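Local coordinates for outer membrane protein YopM (Yersinia pestis, PDB 1JL5), which probably acts as an effector that alters host cell physiology and so promotes bacterial survival in host tissues, at residues Ile158-Asn163 with Ile178-Asn183; Asp67-Gln72 with Leu89-Glu94; Arg338-Ile343 with Asn358-His363. One frame throughout, in Å; residues are numbered along the deposited sequence.

The three contacts sample the leucine-rich repeat superhelix from its helical N-terminal end to its last turns. Contact 2 packs helix 58-71 against the first repeats, contact 1 joins repeats 5 and 6 nearer the middle of the chain, and contact 3 joins late repeats. Contacts 1 and 3 are the same kind of join, a parallel strand pair between successive turns, their centres about 35 Å apart. The centres of contacts 1 and 2 are about 28 Å apart; those of contacts 2 and 3, about 52 Å, on opposite sides of the chain's centre. Contact 1 binds a calcium ion directly through Asn-162, whereas in contact 3 the Lys-360 side chain is about 8 Å from another calcium.

Contact 1: residues Ile158-Asn163 with Ile178-Asn183; sequences IDVDNN and IAAGNN. With CA (calcium ion), chain D.
Asn-183 reaches across to the preceding turn through its side-chain amide: ND2 donates to Val-160 O at 2.8 Å, and the N-H points almost straight at the oxygen (177°). The acceptor lies in the plane of the Asn-183 amide, yet ND2 stands above the plane of the Val-160 carbonyl. Asn-163 ND2 approaches the opposite face of that carbonyl, 2.7 Å from Val-160 O, so two asparagines grip one backbone oxygen. Asn-183 ND2 also donates to Ala-180 O in its own turn.

Beside this grip the backbones pair as short parallel strands. Ala-179 both donates to Ile-158 O and accepts from Val-160 N, and past the strands Asn-162 N continues the pairing to Gly-181 O. The Asn-163 and Asn-183 bonds belong to the asparagine ladder of leucine-rich repeats, in which an amide of each turn serves backbone groups past the strands; Asn-205 gives Ala-180 O the same service one turn on. The branched Ile-158 and Ile-178 meet on their shared face of the strands, CG2 of Ile-158 3.7 Å from CG1 of Ile-178, and just past the strands Val-160 CG2 meets the small Ala-180 CB at 3.6 Å. A CB at Gly-181 would lie only 3.1 Å from Asp-161 OD2, so a residue without a side chain suits this place.

Asn-162 and Asn-182 lie side by side, their amide planes 66° apart. Both backbones have positive phi, which asparagine tolerates well. CG of Asn-162 is anti to the backbone N (chi1 -153°), and from there Asn-162 OD1 binds a calcium ion at 2.4 Å. Waters 2 and 4 also ligate it, with water 3 more distant. Water 1 donates to Asn-182 OD1 and is held more weakly by Asn-162 ND2. Farther back, Asp-159 OD1 accepts from Asp-161 N at 3.1 Å, an Asx turn that shapes the chain leading to Asn-162.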
loop_
_atom_site.group_PDB
_atom_site.type_symbol
_atom_site.label_atom_id
_atom_site.label_comp_id
_atom_site.label_asym_id
_atom_site.label_seq_id
_atom_site.Cartn_x
_atom_site.Cartn_y
_atom_site.Cartn_z
ATOM N N ILE A 158 27.597 16.259 -14.715
ATOM C CA ILE A 158 28.208 15.450 -13.682
ATOM C C ILE A 158 27.054 14.792 -12.956
ATOM O O ILE A 158 26.226 15.465 -12.341
ATOM C CB ILE A 158 29.003 16.273 -12.640
ATOM C CG1 ILE A 158 30.355 16.711 -13.204
ATOM C CG2 ILE A 158 29.242 15.428 -11.392
ATOM C CD1 ILE A 158 30.252 17.558 -14.425
ATOM N N ASP A 159 26.984 13.475 -13.053
ATOM C CA ASP A 159 25.952 12.741 -12.361
ATOM C C ASP A 159 26.673 11.800 -11.421
ATOM O O ASP A 159 27.145 10.744 -11.830
ATOM C CB ASP A 159 25.100 11.934 -13.332
ATOM C CG ASP A 159 23.984 11.196 -12.633
ATOM O OD1 ASP A 159 23.935 11.238 -11.382
ATOM O OD2 ASP A 159 23.157 10.576 -13.326
ATOM N N VAL A 160 26.786 12.212 -10.167
ATOM C CA VAL A 160 27.433 11.398 -9.156
ATOM C C VAL A 160 26.376 11.053 -8.123
ATOM O O VAL A 160 26.678 10.758 -6.970
ATOM C CB VAL A 160 28.577 12.152 -8.485
ATOM C CG1 VAL A 160 29.647 12.473 -9.517
ATOM C CG2 VAL A 160 28.052 13.421 -7.841
ATOM N N ASP A 161 25.124 11.110 -8.556
ATOM C CA ASP A 161 24.012 10.794 -7.689
ATOM C C ASP A 161 24.188 9.399 -7.117
ATOM O O ASP A 161 24.754 8.519 -7.756
ATOM C CB ASP A 161 22.696 10.875 -8.465
ATOM C CG ASP A 161 21.522 10.319 -7.681
ATOM O OD1 ASP A 161 21.430 9.079 -7.546
ATOM O OD2 ASP A 161 20.694 11.118 -7.192
ATOM N N ASN A 162 23.717 9.217 -5.894
ATOM C CA ASN A 162 23.784 7.934 -5.227
ATOM C C ASN A 162 25.194 7.364 -5.149
ATOM O O ASN A 162 25.534 6.377 -5.801
ATOM C CB ASN A 162 22.862 6.943 -5.930
ATOM C CG ASN A 162 22.361 5.869 -4.997
ATOM O OD1 ASN A 162 23.119 5.331 -4.190
ATOM N ND2 ASN A 162 21.077 5.544 -5.102
ATOM N N ASN A 163 26.013 8.009 -4.341
ATOM C CA ASN A 163 27.371 7.572 -4.124
ATOM C C ASN A 163 27.631 7.826 -2.660
ATOM O O ASN A 163 26.694 7.986 -1.890
ATOM C CB ASN A 163 28.333 8.361 -5.007
ATOM C CG ASN A 163 28.480 7.743 -6.370
ATOM O OD1 ASN A 163 29.104 6.697 -6.507
ATOM N ND2 ASN A 163 27.885 8.362 -7.382
ATOM N N ILE A 178 24.649 19.063 -12.673
ATOM C CA ILE A 178 25.272 18.220 -11.688
ATOM C C ILE A 178 24.212 17.600 -10.801
ATOM O O ILE A 178 23.383 18.289 -10.201
ATOM C CB ILE A 178 26.293 18.961 -10.813
ATOM C CG1 ILE A 178 26.954 17.946 -9.875
ATOM C CG2 ILE A 178 25.622 20.089 -10.040
ATOM C CD1 ILE A 178 28.149 18.464 -9.134
ATOM N N ALA A 179 24.218 16.276 -10.777
ATOM C CA ALA A 179 23.309 15.518 -9.946
ATOM C C ALA A 179 24.263 14.890 -8.954
ATOM O O ALA A 179 25.119 14.093 -9.326
ATOM C CB ALA A 179 22.599 14.451 -10.765
ATOM N N ALA A 180 24.154 15.298 -7.700
ATOM C CA ALA A 180 25.006 14.772 -6.648
ATOM C C ALA A 180 24.088 14.379 -5.506
ATOM O O ALA A 180 24.481 14.350 -4.343
ATOM C CB ALA A 180 25.991 15.827 -6.196
ATOM N N GLY A 181 22.845 14.091 -5.862
ATOM C CA GLY A 181 21.875 13.706 -4.867
ATOM C C GLY A 181 22.204 12.352 -4.284
ATOM O O GLY A 181 22.968 11.578 -4.858
ATOM N N ASN A 182 21.619 12.074 -3.127
ATOM C CA ASN A 182 21.815 10.814 -2.441
ATOM C C ASN A 182 23.284 10.516 -2.228
ATOM O O ASN A 182 23.817 9.496 -2.670
ATOM C CB ASN A 182 21.157 9.674 -3.212
ATOM C CG ASN A 182 20.902 8.460 -2.337
ATOM O OD1 ASN A 182 20.621 7.367 -2.834
ATOM N ND2 ASN A 182 20.990 8.649 -1.022
ATOM N N ASN A 183 23.940 11.444 -1.561
ATOM C CA ASN A 183 25.332 11.297 -1.220
ATOM C C ASN A 183 25.380 11.685 0.238
ATOM O O ASN A 183 24.361 11.616 0.922
ATOM C CB ASN A 183 26.196 12.211 -2.085
ATOM C CG ASN A 183 26.630 11.532 -3.366
ATOM O OD1 ASN A 183 27.487 10.657 -3.342
ATOM N ND2 ASN A 183 26.021 11.908 -4.482
HETATM CA CA CA D . 22.863 4.987 -1.785
HETATM O O HOH W 1 19.194 5.184 -3.271
HETATM O O HOH W 2 24.212 6.935 -1.730
HETATM O O HOH W 3 20.740 3.090 -1.633
HETATM O O HOH W 4 24.270 3.060 -2.521
#

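Contact 2: residues Asp67-Gln72 with Leu89-Glu94; sequences DCLDRQ and LPPHLE
Cys-68 and Leu-69, neighbours on the helix 58-71, press on the proline-rich loop between the first two strands of the leucine-rich repeat domain, where the N-terminal helices cap the end of the solenoid. Cys-68 points toward the loop, and its sulfur, anti to the backbone N (chi1 176°), touches two groups: SG is 3.5 Å from Pro-90 CG and 3.5 Å from Leu-93 CD1. A small, apolar-tolerant thiol suits this close approach to a proline ring and a leucine methyl. Leu-69 starts out across the interface rather than at it, but its CD1 branch comes round to the prolines, and its side chain crosses that of Pro-91 at about a right angle.

No hydrogen bond links the segments. The rigid proline rings present compact apolar surfaces, and a type I turn from Pro-90 to Leu-93 brings Leu-93 back to the sulfur. Around the contact, Leu-76 of strand 75-77 packs on Cys-68, Pro-90 and Leu-93, while Tyr-39 of helix 36-48 touches Leu-69 and Pro-91. The helix closes in a Schellman motif with Gln-72, at positive phi, as its C-prime residue. The tightest carbon pair across the contact is Leu-69 CD1 with Pro-91 CD, at 3.4 Å.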
loop_
_atom_site.group_PDB
_atom_site.type_symbol
_atom_site.label_atom_id
_atom_site.label_comp_id
_atom_site.label_asym_id
_atom_site.label_seq_id
_atom_site.Cartn_x
_atom_site.Cartn_y
_atom_site.Cartn_z
ATOM N N ASP A 67 33.378 -4.867 -31.756
ATOM C CA ASP A 67 32.576 -4.103 -32.693
ATOM C C ASP A 67 32.957 -2.637 -32.594
ATOM O O ASP A 67 33.129 -1.954 -33.602
ATOM C CB ASP A 67 31.090 -4.267 -32.390
ATOM C CG ASP A 67 30.223 -3.666 -33.469
ATOM O OD1 ASP A 67 30.332 -4.126 -34.625
ATOM O OD2 ASP A 67 29.443 -2.735 -33.169
ATOM N N CYS A 68 33.099 -2.160 -31.367
ATOM C CA CYS A 68 33.469 -0.777 -31.149
ATOM C C CYS A 68 34.819 -0.501 -31.786
ATOM O O CYS A 68 34.992 0.475 -32.516
ATOM C CB CYS A 68 33.542 -0.477 -29.660
ATOM S SG CYS A 68 34.101 1.183 -29.334
ATOM N N LEU A 69 35.778 -1.371 -31.497
ATOM C CA LEU A 69 37.118 -1.234 -32.040
ATOM C C LEU A 69 37.076 -1.268 -33.560
ATOM O O LEU A 69 37.609 -0.381 -34.223
ATOM C CB LEU A 69 38.002 -2.368 -31.530
ATOM C CG LEU A 69 39.489 -2.277 -31.868
ATOM C CD1 LEU A 69 40.097 -1.076 -31.168
ATOM C CD2 LEU A 69 40.184 -3.552 -31.435
ATOM N N ASP A 70 36.431 -2.295 -34.105
ATOM C CA ASP A 70 36.328 -2.472 -35.550
ATOM C C ASP A 70 35.607 -1.325 -36.235
ATOM O O ASP A 70 36.084 -0.794 -37.237
ATOM C CB ASP A 70 35.618 -3.789 -35.872
ATOM C CG ASP A 70 36.313 -4.985 -35.252
ATOM O OD1 ASP A 70 37.494 -4.841 -34.874
ATOM O OD2 ASP A 70 35.687 -6.059 -35.147
ATOM N N ARG A 71 34.454 -0.951 -35.697
ATOM C CA ARG A 71 33.668 0.138 -36.258
ATOM C C ARG A 71 34.360 1.459 -35.942
ATOM O O ARG A 71 34.014 2.497 -36.501
ATOM C CB ARG A 71 32.261 0.138 -35.649
ATOM C CG ARG A 71 31.437 -1.112 -35.939
ATOM C CD ARG A 71 30.686 -0.989 -37.254
ATOM N NE ARG A 71 30.209 -2.278 -37.753
ATOM C CZ ARG A 71 29.319 -3.053 -37.136
ATOM N NH1 ARG A 71 28.790 -2.678 -35.978
ATOM N NH2 ARG A 71 28.962 -4.210 -37.680
ATOM N N GLN A 72 35.350 1.414 -35.053
ATOM C CA GLN A 72 36.053 2.627 -34.647
ATOM C C GLN A 72 34.982 3.541 -34.059
ATOM O O GLN A 72 35.099 4.764 -34.080
ATOM C CB GLN A 72 36.706 3.294 -35.858
ATOM C CG GLN A 72 37.686 2.396 -36.599
ATOM C CD GLN A 72 37.682 2.645 -38.094
ATOM O OE1 GLN A 72 38.000 3.741 -38.558
ATOM N NE2 GLN A 72 37.312 1.623 -38.860
ATOM N N LEU A 89 40.055 -0.210 -22.942
ATOM C CA LEU A 89 39.004 0.265 -23.828
ATOM C C LEU A 89 39.492 0.552 -25.232
ATOM O O LEU A 89 40.680 0.782 -25.449
ATOM C CB LEU A 89 38.399 1.543 -23.253
ATOM C CG LEU A 89 37.841 1.428 -21.834
ATOM C CD1 LEU A 89 37.504 2.807 -21.307
ATOM C CD2 LEU A 89 36.615 0.523 -21.844
ATOM N N PRO A 90 38.582 0.515 -26.216
ATOM C CA PRO A 90 39.038 0.811 -27.572
ATOM C C PRO A 90 39.776 2.142 -27.438
ATOM O O PRO A 90 39.339 3.028 -26.707
ATOM C CB PRO A 90 37.734 0.912 -28.347
ATOM C CG PRO A 90 36.917 -0.176 -27.699
ATOM C CD PRO A 90 37.181 0.057 -26.217
ATOM N N PRO A 91 40.912 2.289 -28.135
ATOM C CA PRO A 91 41.764 3.483 -28.118
ATOM C C PRO A 91 41.148 4.872 -28.266
ATOM O O PRO A 91 41.526 5.801 -27.548
ATOM C CB PRO A 91 42.786 3.187 -29.215
ATOM C CG PRO A 91 42.006 2.346 -30.177
ATOM C CD PRO A 91 41.292 1.400 -29.246
ATOM N N HIS A 92 40.206 5.038 -29.181
ATOM C CA HIS A 92 39.644 6.366 -29.378
ATOM C C HIS A 92 38.199 6.484 -28.956
ATOM O O HIS A 92 37.422 7.244 -29.534
ATOM C CB HIS A 92 39.829 6.774 -30.837
ATOM C CG HIS A 92 41.243 6.633 -31.306
ATOM N ND1 HIS A 92 41.708 5.499 -31.934
ATOM C CD2 HIS A 92 42.318 7.442 -31.145
ATOM C CE1 HIS A 92 43.009 5.612 -32.137
ATOM N NE2 HIS A 92 43.403 6.783 -31.666
ATOM N N LEU A 93 37.853 5.726 -27.926
ATOM C CA LEU A 93 36.507 5.741 -27.408
ATOM C C LEU A 93 36.210 7.150 -26.927
ATOM O O LEU A 93 37.012 7.768 -26.227
ATOM C CB LEU A 93 36.379 4.752 -26.253
ATOM C CG LEU A 93 34.949 4.442 -25.822
ATOM C CD1 LEU A 93 34.204 3.798 -26.980
ATOM C CD2 LEU A 93 34.971 3.519 -24.613
ATOM N N GLU A 94 35.063 7.669 -27.328
ATOM C CA GLU A 94 34.667 8.998 -26.911
ATOM C C GLU A 94 33.592 8.863 -25.851
ATOM O O GLU A 94 33.454 9.713 -24.976
ATOM C CB GLU A 94 34.153 9.788 -28.110
ATOM C CG GLU A 94 35.277 10.394 -28.935
ATOM C CD GLU A 94 34.775 11.087 -30.177
ATOM O OE1 GLU A 94 33.787 11.843 -30.070
ATOM O OE2 GLU A 94 35.370 10.880 -31.254
#

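Contact 3: residues Arg338-Ile343 with Asn358-His363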
loop_
_atom_site.group_PDB
_atom_site.type_symbol
_atom_site.label_atom_id
_atom_site.label_comp_id
_atom_site.label_asym_id
_atom_site.label_seq_id
_atom_site.Cartn_x
_atom_site.Cartn_y
_atom_site.Cartn_z
ATOM N N ARG A 338 -11.052 22.841 -15.257
ATOM C CA ARG A 338 -9.920 22.156 -15.859
ATOM C C ARG A 338 -9.423 21.042 -14.942
ATOM O O ARG A 338 -8.655 20.184 -15.364
ATOM C CB ARG A 338 -8.773 23.136 -16.120
ATOM C CG ARG A 338 -8.330 23.156 -17.563
ATOM C CD ARG A 338 -6.859 22.851 -17.729
ATOM N NE ARG A 338 -6.138 24.038 -18.160
ATOM C CZ ARG A 338 -4.880 24.046 -18.581
ATOM N NH1 ARG A 338 -4.177 22.921 -18.634
ATOM N NH2 ARG A 338 -4.327 25.189 -18.953
ATOM N N LEU A 339 -9.865 21.058 -13.689
ATOM C CA LEU A 339 -9.423 20.063 -12.720
ATOM C C LEU A 339 -9.609 18.641 -13.225
ATOM O O LEU A 339 -10.722 18.210 -13.508
ATOM C CB LEU A 339 -10.175 20.221 -11.401
ATOM C CG LEU A 339 -9.498 19.490 -10.239
ATOM C CD1 LEU A 339 -8.120 20.104 -10.008
ATOM C CD2 LEU A 339 -10.347 19.592 -8.984
ATOM N N GLU A 340 -8.511 17.911 -13.326
ATOM C CA GLU A 340 -8.572 16.536 -13.783
ATOM C C GLU A 340 -8.367 15.570 -12.639
ATOM O O GLU A 340 -8.897 14.465 -12.639
ATOM C CB GLU A 340 -7.502 16.294 -14.815
ATOM C CG GLU A 340 -7.789 16.922 -16.119
ATOM C CD GLU A 340 -6.617 16.777 -17.038
ATOM O OE1 GLU A 340 -6.251 15.616 -17.377
ATOM O OE2 GLU A 340 -6.054 17.825 -17.412
ATOM N N ARG A 341 -7.593 15.993 -11.654
ATOM C CA ARG A 341 -7.321 15.142 -10.519
ATOM C C ARG A 341 -7.652 15.859 -9.231
ATOM O O ARG A 341 -7.094 16.912 -8.926
ATOM C CB ARG A 341 -5.854 14.727 -10.521
ATOM C CG ARG A 341 -5.471 13.793 -11.654
ATOM C CD ARG A 341 -3.986 13.887 -11.956
ATOM N NE ARG A 341 -3.320 12.589 -11.962
ATOM C CZ ARG A 341 -2.943 11.928 -10.867
ATOM N NH1 ARG A 341 -3.164 12.438 -9.656
ATOM N NH2 ARG A 341 -2.332 10.754 -10.984
ATOM N N LEU A 342 -8.592 15.299 -8.490
ATOM C CA LEU A 342 -8.958 15.869 -7.220
ATOM C C LEU A 342 -8.692 14.837 -6.143
ATOM O O LEU A 342 -9.351 13.795 -6.079
ATOM C CB LEU A 342 -10.434 16.271 -7.187
ATOM C CG LEU A 342 -10.869 16.781 -5.807
ATOM C CD1 LEU A 342 -9.957 17.915 -5.360
ATOM C CD2 LEU A 342 -12.315 17.248 -5.852
ATOM N N ILE A 343 -7.689 15.111 -5.324
ATOM C CA ILE A 343 -7.373 14.230 -4.217
ATOM C C ILE A 343 -7.639 15.094 -3.006
ATOM O O ILE A 343 -6.875 16.002 -2.708
ATOM C CB ILE A 343 -5.903 13.786 -4.214
ATOM C CG1 ILE A 343 -5.563 13.053 -5.516
ATOM C CG2 ILE A 343 -5.655 12.851 -3.035
ATOM C CD1 ILE A 343 -5.331 13.968 -6.688
ATOM N N ASN A 358 -14.237 17.301 -16.836
ATOM C CA ASN A 358 -13.055 16.640 -17.380
ATOM C C ASN A 358 -12.276 15.971 -16.247
ATOM O O ASN A 358 -11.151 15.510 -16.443
ATOM C CB ASN A 358 -12.152 17.654 -18.090
ATOM C CG ASN A 358 -12.262 17.585 -19.601
ATOM O OD1 ASN A 358 -11.579 16.791 -20.248
ATOM N ND2 ASN A 358 -13.127 18.417 -20.173
ATOM N N LEU A 359 -12.878 15.923 -15.062
ATOM C CA LEU A 359 -12.209 15.306 -13.923
ATOM C C LEU A 359 -11.930 13.852 -14.250
ATOM O O LEU A 359 -12.835 13.095 -14.589
ATOM C CB LEU A 359 -13.074 15.393 -12.667
ATOM C CG LEU A 359 -12.334 14.980 -11.388
ATOM C CD1 LEU A 359 -11.215 15.989 -11.097
ATOM C CD2 LEU A 359 -13.310 14.903 -10.226
ATOM N N LYS A 360 -10.666 13.469 -14.158
ATOM C CA LYS A 360 -10.268 12.106 -14.452
ATOM C C LYS A 360 -10.123 11.313 -13.177
ATOM O O LYS A 360 -10.390 10.115 -13.129
ATOM C CB LYS A 360 -8.932 12.094 -15.183
ATOM C CG LYS A 360 -8.953 12.832 -16.498
ATOM C CD LYS A 360 -10.010 12.262 -17.431
ATOM C CE LYS A 360 -9.987 12.970 -18.780
ATOM N NZ LYS A 360 -10.130 14.446 -18.634
ATOM N N GLN A 361 -9.695 12.000 -12.132
ATOM C CA GLN A 361 -9.466 11.340 -10.873
ATOM C C GLN A 361 -10.100 12.044 -9.700
ATOM O O GLN A 361 -9.946 13.247 -9.510
ATOM C CB GLN A 361 -7.968 11.209 -10.656
ATOM C CG GLN A 361 -7.577 10.527 -9.376
ATOM C CD GLN A 361 -6.088 10.514 -9.221
ATOM O OE1 GLN A 361 -5.453 11.564 -9.216
ATOM N NE2 GLN A 361 -5.510 9.327 -9.108
ATOM N N LEU A 362 -10.835 11.267 -8.921
ATOM C CA LEU A 362 -11.482 11.781 -7.744
ATOM C C LEU A 362 -11.165 10.856 -6.588
ATOM O O LEU A 362 -11.693 9.752 -6.508
ATOM C CB LEU A 362 -12.994 11.844 -7.930
ATOM C CG LEU A 362 -13.679 12.387 -6.679
ATOM C CD1 LEU A 362 -13.239 13.824 -6.455
ATOM C CD2 LEU A 362 -15.185 12.295 -6.823
ATOM N N HIS A 363 -10.278 11.298 -5.712
ATOM C CA HIS A 363 -9.933 10.525 -4.529
ATOM C C HIS A 363 -10.343 11.398 -3.372
ATOM O O HIS A 363 -9.623 12.314 -2.991
ATOM C CB HIS A 363 -8.436 10.241 -4.475
ATOM C CG HIS A 363 -7.986 9.227 -5.479
ATOM N ND1 HIS A 363 -6.676 8.817 -5.588
ATOM C CD2 HIS A 363 -8.675 8.546 -6.424
ATOM C CE1 HIS A 363 -6.577 7.925 -6.557
ATOM N NE2 HIS A 363 -7.775 7.745 -7.080
#
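Glu-340 O takes two backbone N-H groups from the next turn: Lys-360 N, in the carbonyl plane on a lone pair at 2.5 Å from Glu-340 O, and Gln-361 N, nearly in line with the carbonyl. The backbone pairing then runs on through Leu-342, whose N donates to Gln-361 O at 2.7 Å and whose O accepts from His-363 N. Strands 341-343 and 361-363 are thus parallel, 4° apart in direction.

On the face carrying Arg-341, Ile-343, Gln-361 and His-363, the extended Gln-361 side chain sets OE1 over one face of the Arg-341 guanidinium, its amide nearly perpendicular (85°), while Gln-361 CG lies over the rim of the His-363 ring. These polar ends have their strongest partners outside the pair: Arg-341 bridges to Glu-321, and both Gln-361 NE2 and His-363 NE2 donate to Asp-381. Glu-340 and Lys-360 lie side by side, pointing the same way, but Glu-340 OE1 stays 4.2 Å from Lys-360 NZ, beyond a salt bridge. The lysine turns at CD (chi2 -58°), and its NZ donates back to Asn-358 O.

The opposite face of the strands carries Leu-342 and Leu-362, side by side, with Leu-342 CD2 3.6 Å from Leu-362 CD1; just before the strands Leu-359 CD1 packs against Leu-339 CG at 4.0 Å. Leucines fill the interior, while the other face mixes Arg-341, Gln-361 and His-363 with Ile-343, the arrangement of successive turns in a leucine-rich repeat solenoid.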